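Local coordinates for protein N-acetylneuraminate lyase (Peptoclostridium difficile, PDB 4WOZ) that belongs to the dihydrodipicolinate synthetase family of TIM-barrel proteins and forms an assembly of four chains, at residues E98-A103 / I137-N142; M157-F162 / R188-N193; E232-K235 / E241-E244; T254-N259 / Q263-L268; E270-E275 / E296-Y301. All coordinates share one frame; numbering follows the deposited sequence.

How the interactions relate
All five contacts lie in series along the chain, so none nests in or crosses another. Interaction 1 closes a loop of 33 residues containing strand 113-117 and joins two outer helices of the barrel. Interaction 2 joins a later pair of outer helices, round strand 171-176. Interaction 3 closes the short turn from the last barrel helix, 220-235, into helix 239-259, whose far end meets helix 261-271 in interaction 4. Interaction 5 brings the C-terminal helix 288-301 back onto the end of helix 261-271. Interactions 4 and 5 touch, chiefly through D255, which pairs with Y301 and K300; interaction 1 lies across the chain's centre from interactions 3, 4 and 5.

Interaction 1 of 5, residues E98-A103 / I137-N142; sequences EAVELA and INSVDN
V100 and A103, one helical turn apart, face S139 and V140 where the chain leaves helix 126-138, and CA of V100 is 6.8 Å from CA of S139 while CA of A103 is 6.9 Å from CA of V140. Two small patches of side chain fill this gap. In the first, CG1 of V100 lies 3.5 Å from OG of S139 and 3.7 Å from its CB. CG1 takes up this place by standing anti to the backbone N of V100 (chi1 177°), beside its own carbonyl carbon. The serine hydroxyl is not left to an apolar neighbour alone, since OG is hydrogen-bonded to the backbone oxygen of T135 one turn back; a short polar side chain can do this and still offer CB to the valine.

The helices are consecutive outer helices of the TIM barrel, with strand 113-117 between them in the chain. A103 also rests on I114 of that strand; it is buried, and its single methyl lets the backbones come close there.

In the second patch V140 has left helical geometry, and its CG1 reaches over the backbone of A103, 3.7 Å from O and 3.8 Å from C. The same methyl is 4.1 Å from CB of A103. Branching at CB gives V140 breadth enough to touch K104 and T107 as well. The carbonyl it approaches is already engaged, because O of A103 accepts a hydrogen bond from T107 OG1. K170 NZ is hydrogen-bonded to the backbone oxygens of both I137 and V140, holding the end of helix 126-138 and the turn after it.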
# COMPACT_ATOMS: atom_id res chain seq x y z
N GLU A 98 -0.18 1.74 30.77
CA GLU A 98 1.20 1.32 30.96
C GLU A 98 2.13 2.47 30.59
O GLU A 98 3.12 2.72 31.27
CB GLU A 98 1.53 0.10 30.08
CG GLU A 98 3.00 -0.29 30.10
CD GLU A 98 3.32 -1.50 29.22
OE1 GLU A 98 2.94 -1.49 28.04
OE2 GLU A 98 3.95 -2.45 29.73
N ALA A 99 1.79 3.17 29.51
CA ALA A 99 2.59 4.29 29.05
C ALA A 99 2.71 5.36 30.12
O ALA A 99 3.80 5.85 30.41
CB ALA A 99 1.99 4.88 27.78
N VAL A 100 1.58 5.74 30.71
CA VAL A 100 1.58 6.75 31.76
C VAL A 100 2.35 6.26 32.98
O VAL A 100 3.02 7.03 33.65
CB VAL A 100 0.14 7.14 32.17
CG1 VAL A 100 0.18 8.15 33.31
CG2 VAL A 100 -0.58 7.75 30.98
N GLU A 101 2.27 4.96 33.26
CA GLU A 101 3.00 4.43 34.40
C GLU A 101 4.51 4.48 34.16
O GLU A 101 5.28 4.80 35.07
CB GLU A 101 2.57 2.98 34.69
CG GLU A 101 3.59 2.21 35.52
CD GLU A 101 2.98 1.11 36.38
OE1 GLU A 101 2.30 0.22 35.83
OE2 GLU A 101 3.20 1.14 37.61
N LEU A 102 4.91 4.17 32.93
CA LEU A 102 6.33 4.17 32.57
C LEU A 102 6.88 5.59 32.52
O LEU A 102 8.05 5.81 32.83
CB LEU A 102 6.53 3.47 31.23
CG LEU A 102 6.15 1.99 31.19
CD1 LEU A 102 6.25 1.47 29.77
CD2 LEU A 102 7.07 1.20 32.11
N ALA A 103 6.05 6.55 32.13
CA ALA A 103 6.49 7.93 32.06
C ALA A 103 6.81 8.39 33.48
O ALA A 103 7.77 9.14 33.70
CB ALA A 103 5.40 8.81 31.46
N ILE A 137 2.44 13.14 28.53
CA ILE A 137 3.31 14.23 28.98
C ILE A 137 2.74 15.13 30.07
O ILE A 137 3.49 15.73 30.84
CB ILE A 137 3.77 15.12 27.79
CG1 ILE A 137 4.92 16.02 28.23
CG2 ILE A 137 2.60 15.96 27.29
CD1 ILE A 137 6.16 15.27 28.71
N ASN A 138 1.42 15.24 30.14
CA ASN A 138 0.81 16.08 31.17
C ASN A 138 0.82 15.38 32.52
O ASN A 138 0.66 16.01 33.56
CB ASN A 138 -0.62 16.46 30.80
CG ASN A 138 -0.70 17.26 29.51
OD1 ASN A 138 0.17 18.08 29.22
ND2 ASN A 138 -1.77 17.05 28.74
N SER A 139 1.02 14.06 32.49
CA SER A 139 1.06 13.26 33.71
C SER A 139 2.37 13.41 34.48
O SER A 139 2.44 13.02 35.65
CB SER A 139 0.86 11.78 33.39
OG SER A 139 -0.46 11.52 32.94
N VAL A 140 3.40 13.95 33.84
CA VAL A 140 4.69 14.09 34.51
C VAL A 140 5.40 15.41 34.26
O VAL A 140 5.01 16.21 33.40
CB VAL A 140 5.65 12.95 34.10
CG1 VAL A 140 5.05 11.61 34.45
CG2 VAL A 140 5.95 13.03 32.61
N ASP A 141 6.45 15.64 35.03
CA ASP A 141 7.25 16.85 34.91
C ASP A 141 8.47 16.51 34.07
O ASP A 141 9.58 16.37 34.60
CB ASP A 141 7.66 17.34 36.30
CG ASP A 141 8.40 18.66 36.26
OD1 ASP A 141 7.93 19.58 35.55
OD2 ASP A 141 9.44 18.79 36.94
N ASN A 142 8.26 16.36 32.77
CA ASN A 142 9.33 16.01 31.85
C ASN A 142 9.05 16.64 30.48
O ASN A 142 8.19 17.51 30.35
CB ASN A 142 9.40 14.48 31.72
CG ASN A 142 10.82 13.97 31.52
OD1 ASN A 142 11.58 14.52 30.73
ND2 ASN A 142 11.16 12.90 32.22

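Interaction 2 of 5, residues M157-F162 / R188-N193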
# COMPACT_ATOMS: atom_id res chain seq x y z
N MET A 157 1.30 10.87 9.87
CA MET A 157 0.94 12.18 10.41
C MET A 157 1.26 13.25 9.36
O MET A 157 2.28 13.16 8.67
CB MET A 157 1.76 12.46 11.67
CG MET A 157 1.03 13.22 12.77
SD MET A 157 0.22 12.10 13.93
CE MET A 157 1.65 11.40 14.76
N SER A 158 0.40 14.26 9.25
CA SER A 158 0.61 15.34 8.29
C SER A 158 1.31 16.50 8.99
O SER A 158 1.46 16.50 10.21
CB SER A 158 -0.73 15.82 7.73
OG SER A 158 -1.50 16.44 8.75
N LEU A 159 1.74 17.50 8.21
CA LEU A 159 2.42 18.66 8.76
C LEU A 159 1.53 19.43 9.75
O LEU A 159 1.99 19.85 10.81
CB LEU A 159 2.86 19.61 7.64
CG LEU A 159 3.63 20.88 8.03
CD1 LEU A 159 4.97 20.51 8.67
CD2 LEU A 159 3.86 21.74 6.79
N ASP A 160 0.26 19.59 9.39
CA ASP A 160 -0.69 20.30 10.23
C ASP A 160 -0.97 19.59 11.55
O ASP A 160 -1.16 20.23 12.58
CB ASP A 160 -2.01 20.50 9.47
CG ASP A 160 -1.82 21.24 8.17
OD1 ASP A 160 -1.07 20.73 7.30
OD2 ASP A 160 -2.41 22.32 8.01
N GLN A 161 -1.00 18.27 11.50
CA GLN A 161 -1.25 17.47 12.70
C GLN A 161 -0.08 17.59 13.67
O GLN A 161 -0.27 17.69 14.88
CB GLN A 161 -1.51 16.01 12.31
CG GLN A 161 -2.77 15.84 11.47
CD GLN A 161 -2.99 14.41 11.04
OE1 GLN A 161 -2.16 13.82 10.36
NE2 GLN A 161 -4.13 13.85 11.43
N PHE A 162 1.14 17.58 13.14
CA PHE A 162 2.32 17.72 13.97
C PHE A 162 2.25 19.08 14.65
O PHE A 162 2.64 19.24 15.80
CB PHE A 162 3.59 17.63 13.12
CG PHE A 162 4.11 16.23 12.95
CD1 PHE A 162 4.63 15.54 14.04
CD2 PHE A 162 4.05 15.60 11.71
CE1 PHE A 162 5.10 14.23 13.89
CE2 PHE A 162 4.51 14.29 11.56
CZ PHE A 162 5.04 13.60 12.65
N ARG A 188 11.33 21.00 9.49
CA ARG A 188 12.48 21.80 9.91
C ARG A 188 12.18 23.30 9.79
O ARG A 188 12.44 24.08 10.71
CB ARG A 188 13.71 21.45 9.05
CG ARG A 188 14.96 22.30 9.30
CD ARG A 188 15.57 22.04 10.67
NE ARG A 188 14.66 22.42 11.75
CZ ARG A 188 14.79 22.03 13.02
NH1 ARG A 188 15.81 21.25 13.38
NH2 ARG A 188 13.89 22.41 13.92
N LYS A 189 11.63 23.67 8.65
CA LYS A 189 11.29 25.05 8.34
C LYS A 189 10.09 25.55 9.16
O LYS A 189 10.07 26.70 9.61
CB LYS A 189 11.02 25.17 6.84
CG LYS A 189 10.68 26.56 6.32
CD LYS A 189 9.18 26.78 6.25
CE LYS A 189 8.85 28.13 5.61
NZ LYS A 189 7.39 28.34 5.51
N THR A 190 9.09 24.70 9.34
CA THR A 190 7.90 25.10 10.07
C THR A 190 8.07 25.12 11.59
O THR A 190 7.44 25.92 12.27
CB THR A 190 6.70 24.20 9.73
OG1 THR A 190 6.56 24.13 8.31
CG2 THR A 190 5.42 24.77 10.33
N PHE A 191 8.93 24.25 12.12
CA PHE A 191 9.16 24.19 13.56
C PHE A 191 10.64 24.34 13.91
O PHE A 191 11.28 23.41 14.39
CB PHE A 191 8.61 22.87 14.10
CG PHE A 191 7.17 22.62 13.73
CD1 PHE A 191 6.16 23.46 14.20
CD2 PHE A 191 6.83 21.56 12.90
CE1 PHE A 191 4.83 23.25 13.83
CE2 PHE A 191 5.51 21.34 12.52
CZ PHE A 191 4.50 22.19 12.99
N PRO A 192 11.20 25.53 13.67
CA PRO A 192 12.62 25.80 13.96
C PRO A 192 13.00 25.78 15.44
O PRO A 192 14.18 25.79 15.78
CB PRO A 192 12.84 27.17 13.32
CG PRO A 192 11.50 27.84 13.53
CD PRO A 192 10.53 26.74 13.15
N ASN A 193 11.99 25.75 16.31
CA ASN A 193 12.22 25.75 17.75
C ASN A 193 12.03 24.37 18.39
O ASN A 193 12.09 24.24 19.62
CB ASN A 193 11.26 26.75 18.41
CG ASN A 193 9.80 26.46 18.11
OD1 ASN A 193 9.42 26.18 16.97
ND2 ASN A 193 8.96 26.54 19.14
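NH2 of R188 is held by two backbone oxygens, that of F191, 2.8 Å from NH2, and that of K194. The oxygen of F191 lies close to the guanidinium plane, but the bond is bent, with 136° at the hydrogen. The bond spans the end of helix 181-190, where the chain turns toward strand 195-198 of the TIM barrel, and F191, the first residue past the helix, is presented to the neighbouring outer helix 159-165.

There L159 and F162 receive it. CG of L159 is anti to the backbone N (chi1 -179°), which carries its two methyls outward to the other segment: CD1 lies 4.0 Å from CE2 of F191, and CD2 lies 3.9 Å from OG1 of T190. The side chains of L159 and F191 run alongside each other, pointing opposite ways. CB of F162 approaches CE2 of F191 at 4.2 Å, although the F162 ring leads away from the segment of F191. The hydroxyl of T190 is hydrogen-bonded to the backbone oxygen of R186, so a threonine can show L159 a satisfied oxygen and use its methyl against F191.

Helix 159-165 starts with a capping box. S158 N donates to OE1 of Q161 at 2.8 Å, in the carbonyl plane and on a lone pair, while Q161 N makes a weak return bond to S158 OG. Just before it, CG of M157 sits 3.8 Å above one face of the F162 ring, toward the rim.

Interaction 3 of 5, residues E232-K235 / E241-E244; sequences ELTK and EALE
L233 meets E241 and A242 because its CG stands anti to its carbonyl carbon (chi1 -76°), sending both methyls across to the next helix; E241 has a similar first torsion, which directs CG away from the leucine, and the bend at chi2 (77°) turns the carboxylate further round. The two cross at about a right angle. CB of E241 lies 3.9 Å from CD1 and 4.0 Å from CD2 of L233, set against the fork of the leucine, and CD1 also reaches A242 N at 3.9 Å.

The backbones come closest at A242, whose CA lies 5.6 Å from CA of L233. A small residue suits such a spot: its CB lies 4.0 Å from CB of L233 and 3.6 Å from OG1 of T234. That hydroxyl is hydrogen-bonded to the backbone oxygen of I230, a common way for a helical threonine to bury its oxygen, and T234 also packs on helix 204-209.

The contact closes the turn between helix 220-235, which follows the last barrel strand, and helix 239-259, the first of the C-terminal helices added to the barrel. On its other flank L243 packs on V209 of the second subunit.

No hydrogen bond or salt bridge spans the segments, so the join rests mainly on van der Waals packing, including the T234 hydroxyl against the A242 methyl, with the glutamate lending its aliphatic base on the exposed side.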
# COMPACT_ATOMS: atom_id res chain seq x y z
N GLU A 232 29.16 14.72 12.06
CA GLU A 232 30.14 15.78 12.22
C GLU A 232 30.81 16.28 10.94
O GLU A 232 31.05 17.48 10.79
CB GLU A 232 31.18 15.36 13.26
CG GLU A 232 30.66 15.57 14.68
CD GLU A 232 31.53 14.95 15.76
OE1 GLU A 232 32.75 14.78 15.52
OE2 GLU A 232 31.00 14.65 16.84
N LEU A 233 31.10 15.38 10.00
CA LEU A 233 31.69 15.81 8.74
C LEU A 233 30.67 16.70 8.02
O LEU A 233 31.02 17.72 7.44
CB LEU A 233 32.03 14.61 7.86
CG LEU A 233 33.28 13.82 8.26
CD1 LEU A 233 33.26 12.46 7.56
CD2 LEU A 233 34.54 14.61 7.89
N THR A 234 29.40 16.29 8.07
CA THR A 234 28.33 17.04 7.43
C THR A 234 28.20 18.44 8.03
O THR A 234 28.16 19.42 7.30
CB THR A 234 26.96 16.31 7.55
OG1 THR A 234 27.03 15.04 6.88
CG2 THR A 234 25.86 17.15 6.90
N LYS A 235 28.13 18.53 9.35
CA LYS A 235 28.02 19.83 10.01
C LYS A 235 29.22 20.72 9.68
O LYS A 235 29.15 21.94 9.80
CB LYS A 235 27.90 19.66 11.53
CG LYS A 235 26.73 18.79 11.98
CD LYS A 235 25.45 19.07 11.19
CE LYS A 235 24.97 20.51 11.35
NZ LYS A 235 23.85 20.83 10.41
N GLU A 241 33.46 13.56 1.95
CA GLU A 241 33.91 12.65 3.00
C GLU A 241 32.73 11.97 3.69
O GLU A 241 32.75 10.76 3.91
CB GLU A 241 34.74 13.41 4.05
CG GLU A 241 36.09 13.93 3.56
CD GLU A 241 35.97 15.19 2.70
OE1 GLU A 241 37.02 15.65 2.19
OE2 GLU A 241 34.85 15.73 2.55
N ALA A 242 31.70 12.74 4.03
CA ALA A 242 30.52 12.18 4.70
C ALA A 242 29.88 11.10 3.84
O ALA A 242 29.49 10.04 4.34
CB ALA A 242 29.52 13.29 4.99
N LEU A 243 29.78 11.36 2.54
CA LEU A 243 29.18 10.41 1.62
C LEU A 243 29.95 9.08 1.60
O LEU A 243 29.35 8.01 1.52
CB LEU A 243 29.14 10.98 0.21
CG LEU A 243 28.59 10.04 -0.87
CD1 LEU A 243 27.20 9.55 -0.47
CD2 LEU A 243 28.54 10.78 -2.20
N GLU A 244 31.27 9.16 1.66
CA GLU A 244 32.08 7.96 1.66
C GLU A 244 31.85 7.14 2.93
O GLU A 244 31.84 5.91 2.88
CB GLU A 244 33.56 8.31 1.50
CG GLU A 244 34.41 7.11 1.16
CD GLU A 244 33.79 6.28 0.04
OE1 GLU A 244 33.65 6.81 -1.09
OE2 GLU A 244 33.44 5.11 0.30

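Interaction 4 of 5, residues T254-N259 / Q263-L268; sequences TDILGN and QTIKLL
I256 is the dense part of this contact, meeting T264, I265 and L268 at once. Its CD1 is 3.8 Å from CD1 of L268, its CG2 is 4.1 Å from CG1 of I265, and its CG1 is 4.0 Å from CG2 of T264. A beta-branched residue suits the spot because its two arms part at CB: CG1, beside the backbone N, leads to L268, while CG2, anti to that N, leads to I265. The axes of the two short helical segments come within 9.0 Å at 118°, and the branched side chains cross obliquely in the wedge between them. This junction between helices 239-259 and 261-271 belongs to the C-terminal extension of the TIM barrel.

The other side of segment 254-259 has no part in this packing: L257 points away from segment 263-268 and packs on Y182 of the second subunit, and G258 is exposed beside it. T254, one turn back, touches the bound 2-(acetylamino)-2-deoxy-D-mannose.

Between these regions lies one polar link. N259 ND2 donates to OG1 of T264 at 2.8 Å, bent to 140° at the hydrogen, with the oxygen tilted 25° out of the amide plane. ND2 is also bonded to the backbone oxygen of M290, while OG1 is bonded to that of G260. Both polar groups therefore have two partners in a mostly apolar contact, and the bond adds a directional link at the turn, while I256 and T264 make most of the packing.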
# COMPACT_ATOMS: atom_id res chain seq x y z
N THR A 254 23.26 -2.93 4.66
CA THR A 254 22.71 -3.81 3.65
C THR A 254 22.96 -5.27 4.03
O THR A 254 22.06 -6.10 3.96
CB THR A 254 23.34 -3.52 2.27
OG1 THR A 254 22.98 -2.19 1.85
CG2 THR A 254 22.84 -4.52 1.24
N ASP A 255 24.19 -5.57 4.44
CA ASP A 255 24.54 -6.94 4.83
C ASP A 255 23.78 -7.37 6.07
O ASP A 255 23.32 -8.52 6.16
CB ASP A 255 26.04 -7.07 5.07
CG ASP A 255 26.84 -7.00 3.79
OD1 ASP A 255 26.27 -7.31 2.72
OD2 ASP A 255 28.04 -6.65 3.84
N ILE A 256 23.64 -6.46 7.02
CA ILE A 256 22.92 -6.76 8.25
C ILE A 256 21.47 -7.13 7.95
O ILE A 256 20.96 -8.15 8.45
CB ILE A 256 22.92 -5.55 9.22
CG1 ILE A 256 24.33 -5.34 9.77
CG2 ILE A 256 21.91 -5.76 10.34
CD1 ILE A 256 24.44 -4.22 10.77
N LEU A 257 20.80 -6.32 7.14
CA LEU A 257 19.40 -6.58 6.79
C LEU A 257 19.23 -7.91 6.08
O LEU A 257 18.28 -8.65 6.35
CB LEU A 257 18.86 -5.44 5.91
CG LEU A 257 18.66 -4.09 6.61
CD1 LEU A 257 18.27 -3.04 5.58
CD2 LEU A 257 17.59 -4.20 7.67
N GLY A 258 20.15 -8.23 5.18
CA GLY A 258 20.07 -9.48 4.45
C GLY A 258 20.32 -10.72 5.30
O GLY A 258 19.89 -11.81 4.94
N ASN A 259 21.01 -10.55 6.43
CA ASN A 259 21.34 -11.67 7.31
C ASN A 259 20.41 -11.77 8.52
O ASN A 259 20.47 -12.74 9.27
CB ASN A 259 22.79 -11.53 7.80
CG ASN A 259 23.33 -12.82 8.39
OD1 ASN A 259 23.28 -13.87 7.75
ND2 ASN A 259 23.86 -12.75 9.61
N GLN A 263 19.33 -10.12 14.87
CA GLN A 263 20.24 -11.22 15.16
C GLN A 263 21.67 -10.83 14.81
O GLN A 263 22.58 -11.05 15.60
CB GLN A 263 19.86 -12.48 14.37
CG GLN A 263 18.56 -13.13 14.80
CD GLN A 263 17.34 -12.52 14.14
OE1 GLN A 263 17.42 -11.44 13.54
NE2 GLN A 263 16.20 -13.19 14.26
N THR A 264 21.84 -10.24 13.64
CA THR A 264 23.17 -9.84 13.18
C THR A 264 23.79 -8.71 13.99
O THR A 264 25.01 -8.67 14.16
CB THR A 264 23.15 -9.45 11.69
OG1 THR A 264 22.63 -10.55 10.92
CG2 THR A 264 24.56 -9.12 11.20
N ILE A 265 22.97 -7.78 14.48
CA ILE A 265 23.52 -6.69 15.28
C ILE A 265 24.03 -7.29 16.59
O ILE A 265 25.10 -6.91 17.06
CB ILE A 265 22.46 -5.60 15.59
CG1 ILE A 265 22.18 -4.77 14.34
CG2 ILE A 265 22.96 -4.69 16.71
CD1 ILE A 265 21.18 -3.64 14.55
N LYS A 266 23.28 -8.22 17.16
CA LYS A 266 23.71 -8.84 18.41
C LYS A 266 24.96 -9.70 18.20
O LYS A 266 25.86 -9.72 19.04
CB LYS A 266 22.58 -9.66 19.03
CG LYS A 266 21.43 -8.78 19.54
CD LYS A 266 20.46 -9.57 20.41
CE LYS A 266 19.35 -8.67 20.92
NZ LYS A 266 18.46 -9.39 21.86
N LEU A 267 25.02 -10.40 17.08
CA LEU A 267 26.19 -11.23 16.79
C LEU A 267 27.40 -10.34 16.54
O LEU A 267 28.53 -10.71 16.85
CB LEU A 267 25.92 -12.11 15.57
CG LEU A 267 24.86 -13.19 15.79
CD1 LEU A 267 24.55 -13.91 14.48
CD2 LEU A 267 25.37 -14.17 16.84
N LEU A 268 27.17 -9.15 15.98
CA LEU A 268 28.26 -8.23 15.73
C LEU A 268 28.74 -7.70 17.08
O LEU A 268 29.94 -7.53 17.28
CB LEU A 268 27.82 -7.07 14.83
CG LEU A 268 27.66 -7.42 13.35
CD1 LEU A 268 27.11 -6.22 12.57
CD2 LEU A 268 29.01 -7.85 12.78

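Interaction 5 of 5, residues E270-E275 / E296-Y301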
# COMPACT_ATOMS: atom_id res chain seq x y z
N GLU A 270 28.59 -9.31 19.88
CA GLU A 270 29.31 -10.42 20.49
C GLU A 270 30.77 -10.37 20.05
O GLU A 270 31.68 -10.62 20.85
CB GLU A 270 28.71 -11.76 20.06
CG GLU A 270 27.38 -12.12 20.71
CD GLU A 270 27.52 -12.46 22.18
OE1 GLU A 270 28.60 -12.95 22.57
OE2 GLU A 270 26.55 -12.26 22.93
N GLU A 271 30.97 -10.05 18.77
CA GLU A 271 32.31 -9.96 18.21
C GLU A 271 33.04 -8.72 18.71
O GLU A 271 34.25 -8.60 18.54
CB GLU A 271 32.22 -9.95 16.68
CG GLU A 271 32.09 -11.33 16.07
CD GLU A 271 33.41 -12.08 16.05
OE1 GLU A 271 34.18 -11.97 17.03
OE2 GLU A 271 33.67 -12.79 15.06
N GLN A 272 32.30 -7.80 19.32
CA GLN A 272 32.91 -6.59 19.85
C GLN A 272 33.14 -6.73 21.36
O GLN A 272 33.47 -5.76 22.04
CB GLN A 272 32.03 -5.37 19.54
CG GLN A 272 31.77 -5.17 18.05
CD GLN A 272 31.15 -3.83 17.72
OE1 GLN A 272 30.25 -3.35 18.41
NE2 GLN A 272 31.63 -3.21 16.64
N GLY A 273 32.97 -7.94 21.87
CA GLY A 273 33.18 -8.22 23.28
C GLY A 273 32.00 -7.96 24.19
O GLY A 273 32.16 -7.77 25.40
N VAL A 274 30.80 -7.97 23.62
CA VAL A 274 29.58 -7.72 24.38
C VAL A 274 28.63 -8.91 24.30
O VAL A 274 28.32 -9.40 23.22
CB VAL A 274 28.85 -6.46 23.84
CG1 VAL A 274 27.55 -6.23 24.61
CG2 VAL A 274 29.77 -5.24 23.97
N GLU A 275 28.17 -9.38 25.46
CA GLU A 275 27.25 -10.51 25.51
C GLU A 275 25.84 -10.07 25.15
O GLU A 275 24.94 -10.09 25.99
CB GLU A 275 27.25 -11.14 26.91
CG GLU A 275 28.54 -11.86 27.28
CD GLU A 275 28.44 -12.56 28.62
OE1 GLU A 275 27.53 -13.41 28.79
OE2 GLU A 275 29.27 -12.27 29.51
N GLU A 296 31.54 -12.83 8.87
CA GLU A 296 32.14 -12.31 7.65
C GLU A 296 31.91 -10.79 7.67
O GLU A 296 32.81 -10.01 7.35
CB GLU A 296 31.45 -12.87 6.41
CG GLU A 296 31.82 -14.28 6.04
CD GLU A 296 31.24 -14.66 4.68
OE1 GLU A 296 30.00 -14.63 4.53
OE2 GLU A 296 32.04 -14.99 3.77
N ILE A 297 30.70 -10.41 8.04
CA ILE A 297 30.32 -9.00 8.12
C ILE A 297 31.23 -8.31 9.13
O ILE A 297 31.68 -7.19 8.90
CB ILE A 297 28.82 -8.87 8.55
CG1 ILE A 297 27.92 -9.42 7.44
CG2 ILE A 297 28.47 -7.41 8.84
CD1 ILE A 297 26.46 -9.51 7.81
N TYR A 298 31.52 -9.00 10.22
CA TYR A 298 32.38 -8.45 11.26
C TYR A 298 33.79 -8.18 10.73
O TYR A 298 34.32 -7.08 10.92
CB TYR A 298 32.47 -9.41 12.46
CG TYR A 298 33.45 -8.94 13.50
CD1 TYR A 298 33.21 -7.80 14.26
CD2 TYR A 298 34.65 -9.63 13.71
CE1 TYR A 298 34.14 -7.35 15.21
CE2 TYR A 298 35.58 -9.19 14.65
CZ TYR A 298 35.32 -8.05 15.39
OH TYR A 298 36.24 -7.63 16.32
N ARG A 299 34.38 -9.17 10.08
CA ARG A 299 35.72 -9.03 9.54
C ARG A 299 35.78 -7.96 8.46
O ARG A 299 36.81 -7.30 8.27
CB ARG A 299 36.21 -10.36 8.96
CG ARG A 299 36.51 -11.41 10.02
CD ARG A 299 37.20 -12.63 9.44
NE ARG A 299 36.29 -13.48 8.67
CZ ARG A 299 36.22 -13.51 7.35
NH1 ARG A 299 37.00 -12.72 6.62
NH2 ARG A 299 35.36 -14.32 6.75
N LYS A 300 34.67 -7.77 7.76
CA LYS A 300 34.62 -6.80 6.69
C LYS A 300 34.57 -5.34 7.16
O LYS A 300 35.36 -4.52 6.71
CB LYS A 300 33.40 -7.09 5.80
CG LYS A 300 33.47 -6.45 4.43
CD LYS A 300 32.18 -6.65 3.64
CE LYS A 300 31.79 -8.12 3.54
NZ LYS A 300 30.46 -8.29 2.88
N TYR A 301 33.67 -5.04 8.09
CA TYR A 301 33.49 -3.67 8.56
C TYR A 301 34.10 -3.28 9.91
O TYR A 301 34.10 -2.09 10.25
CB TYR A 301 32.00 -3.34 8.58
CG TYR A 301 31.33 -3.63 7.27
CD1 TYR A 301 31.61 -2.86 6.14
CD2 TYR A 301 30.46 -4.71 7.14
CE1 TYR A 301 31.04 -3.16 4.91
CE2 TYR A 301 29.88 -5.01 5.91
CZ TYR A 301 30.18 -4.24 4.80
OH TYR A 301 29.63 -4.55 3.59
O HOH W 1 36.71 -10.77 17.39
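E271 lies flat over the ring of Y298: its CB is 3.4 Å from the ring centroid, only 14° off the normal, which makes a CH-pi contact over the face. A bend at chi2 (-77°) then lays the rest of the chain along the ring, and CD comes 3.6 Å from CD2 of Y298, the carboxylate stacked 20° from the ring plane. Glutamate suits the position because its methylenes cover the aromatic face while its charged end can still meet solvent. A water donates to OE1 of E271 at 2.8 Å and bonds weakly to OH of Y298. Q272 adds CG, 4.3 Å from CE1 of Y298.

Further out, the backbone fixes these groups. Helix 261-271 ends in a Schellman motif with G273, at positive phi as glycine readily allows, as C-prime residue: its N donates to O of E270, and V274 N to O of the residue before E270. In helix 288-301 the ring of Y298 projects with CG anti to its backbone N, and K295 of the same helix touches E271.

Y298 also rests on L268 of helix 261-271, I297 and Y301 lie against helix 239-259, and V274 packs on barrel helix 34-48.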